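Local coordinates for inactive PncC family protein (Escherichia coli O157:H7, PDB 5KOL) that belongs to the CinA family but lacks the nicotinamide-nucleotide (NMN) amidohydrolase activity its PncC name recalls, its own role being unknown, at residues R86-S91 / T115-P120. Sequence-based numbering, arbitrary orientation.
Sequences RYSAVS and TGYGGP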
loop_
_atom_site.group_PDB
_atom_site.type_symbol
_atom_site.label_atom_id
_atom_site.label_comp_id
_atom_site.label_asym_id
_atom_site.label_seq_id
_atom_site.Cartn_x
_atom_site.Cartn_y
_atom_site.Cartn_z
ATOM N N ARG A 86 13.193 20.586 8.047
ATOM C CA ARG A 86 14.555 20.544 8.583
ATOM C C ARG A 86 15.390 19.450 7.919
ATOM O O ARG A 86 16.565 19.662 7.600
ATOM C CB ARG A 86 14.530 20.320 10.097
ATOM C CG ARG A 86 14.057 21.494 10.928
ATOM C CD ARG A 86 13.887 21.079 12.388
ATOM N NE ARG A 86 13.625 22.212 13.275
ATOM C CZ ARG A 86 13.468 22.107 14.593
ATOM N NH1 ARG A 86 13.540 20.917 15.178
ATOM N NH2 ARG A 86 13.240 23.188 15.328
ATOM N N TYR A 87 14.805 18.280 7.692
ATOM C CA TYR A 87 15.594 17.092 7.412
ATOM C C TYR A 87 15.306 16.404 6.091
ATOM O O TYR A 87 16.026 15.455 5.763
ATOM C CB TYR A 87 15.394 16.062 8.530
ATOM C CG TYR A 87 15.774 16.590 9.883
ATOM C CD1 TYR A 87 17.082 16.981 10.153
ATOM C CD2 TYR A 87 14.818 16.706 10.891
ATOM C CE1 TYR A 87 17.432 17.472 11.396
ATOM C CE2 TYR A 87 15.154 17.197 12.125
ATOM C CZ TYR A 87 16.459 17.576 12.374
ATOM O OH TYR A 87 16.778 18.058 13.615
ATOM N N SER A 88 14.292 16.842 5.335
ATOM C CA SER A 88 13.794 16.165 4.133
ATOM C C SER A 88 13.007 14.910 4.493
ATOM O O SER A 88 13.088 14.424 5.629
ATOM C CB SER A 88 14.927 15.809 3.166
ATOM O OG SER A 88 15.421 14.499 3.448
ATOM N N ALA A 89 12.225 14.391 3.535
ATOM C CA ALA A 89 11.440 13.176 3.753
ATOM C C ALA A 89 12.301 11.928 3.873
ATOM O O ALA A 89 11.846 10.928 4.444
ATOM C CB ALA A 89 10.438 12.968 2.605
ATOM N N VAL A 90 13.502 11.938 3.305
ATOM C CA VAL A 90 14.433 10.814 3.423
ATOM C C VAL A 90 15.352 11.183 4.579
ATOM O O VAL A 90 16.379 11.832 4.395
ATOM C CB VAL A 90 15.200 10.567 2.124
ATOM C CG1 VAL A 90 16.288 9.502 2.329
ATOM C CG2 VAL A 90 14.234 10.166 0.993
ATOM N N SER A 91 14.971 10.788 5.793
ATOM C CA SER A 91 15.733 11.194 6.969
ATOM C C SER A 91 15.395 10.266 8.117
ATOM O O SER A 91 14.306 9.690 8.170
ATOM C CB SER A 91 15.417 12.633 7.387
ATOM O OG SER A 91 14.098 12.678 7.910
ATOM N N THR A 115 11.607 4.986 3.919
ATOM C CA THR A 115 11.632 6.187 3.089
ATOM C C THR A 115 13.035 6.324 2.515
ATOM O O THR A 115 14.014 6.254 3.264
ATOM C CB THR A 115 11.229 7.447 3.887
ATOM O OG1 THR A 115 11.333 8.617 3.051
ATOM C CG2 THR A 115 12.084 7.620 5.166
ATOM N N GLY A 116 13.139 6.487 1.193
ATOM C CA GLY A 116 14.447 6.526 0.558
ATOM C C GLY A 116 14.419 7.069 -0.858
ATOM O O GLY A 116 13.383 7.508 -1.366
ATOM N N TYR A 117 15.607 7.037 -1.493
ATOM C CA TYR A 117 15.807 7.385 -2.898
ATOM C C TYR A 117 16.108 6.110 -3.689
ATOM O O TYR A 117 17.231 5.605 -3.669
ATOM C CB TYR A 117 16.943 8.386 -3.052
ATOM C CG TYR A 117 16.668 9.723 -2.400
ATOM C CD1 TYR A 117 15.753 10.619 -2.952
ATOM C CD2 TYR A 117 17.340 10.102 -1.241
ATOM C CE1 TYR A 117 15.510 11.852 -2.359
ATOM C CE2 TYR A 117 17.101 11.335 -0.642
ATOM C CZ TYR A 117 16.183 12.197 -1.199
ATOM O OH TYR A 117 15.953 13.415 -0.596
ATOM N N GLY A 118 15.103 5.604 -4.402
ATOM C CA GLY A 118 15.323 4.437 -5.244
ATOM C C GLY A 118 16.344 4.685 -6.334
ATOM O O GLY A 118 17.090 3.779 -6.714
ATOM N N GLY A 119 16.405 5.918 -6.842
ATOM C CA GLY A 119 17.316 6.281 -7.918
ATOM C C GLY A 119 16.587 6.419 -9.260
ATOM O O GLY A 119 15.438 5.984 -9.368
ATOM N N PRO A 120 17.243 6.977 -10.290
ATOM C CA PRO A 120 18.640 7.399 -10.434
ATOM C C PRO A 120 19.020 8.686 -9.714
ATOM O O PRO A 120 20.217 8.940 -9.523
ATOM C CB PRO A 120 18.805 7.618 -11.940
ATOM C CG PRO A 120 17.438 7.736 -12.478
ATOM C CD PRO A 120 16.517 7.020 -11.561
HETATM O O HOH W 1 17.210 14.125 1.422
#
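V90, T115 and Y117 carry a loop-to-strand-end contact in this alpha/beta CinA-family fold, where the turn between helices 81-87 and 92-106 meets the C-terminal end of strand 110-116, the middle strand of the mixed sheet. V90, beta-branched and apolar, presents both methyls to the Y117 ring: CG2 stands over one face in a CH-pi contact, 3.6 Å from the centroid and 18° off the normal, while CB lies 3.4 Å from Y117 CE2. With V90 CG1 anti to the backbone N (chi1 173°) and CG2 beside it, both branches reach the ring, but only CG2 sits over its face. T115 ties strand to turn by donating from OG1 to A89 O at 2.7 Å; the hydroxyl arrives above the carbonyl plane, 52° out of it, away from the lone-pair directions. Threonine suits the place, adding a methyl to this hydroxyl; its side chain also touches A95 and M98 of helix 92-106. S88 leaves helix 81-87 with positive phi, and its short hydroxyl donates to Y87 O. S91's equally short hydroxyl can both accept and donate: OG takes the V94 N-H, capping helix 92-106, and donates to S88 O. At the ring edge, in plane, one water bridges the polar tips, 2.5 Å from Y117 OH and donating to S88 OG at 2.7 Å.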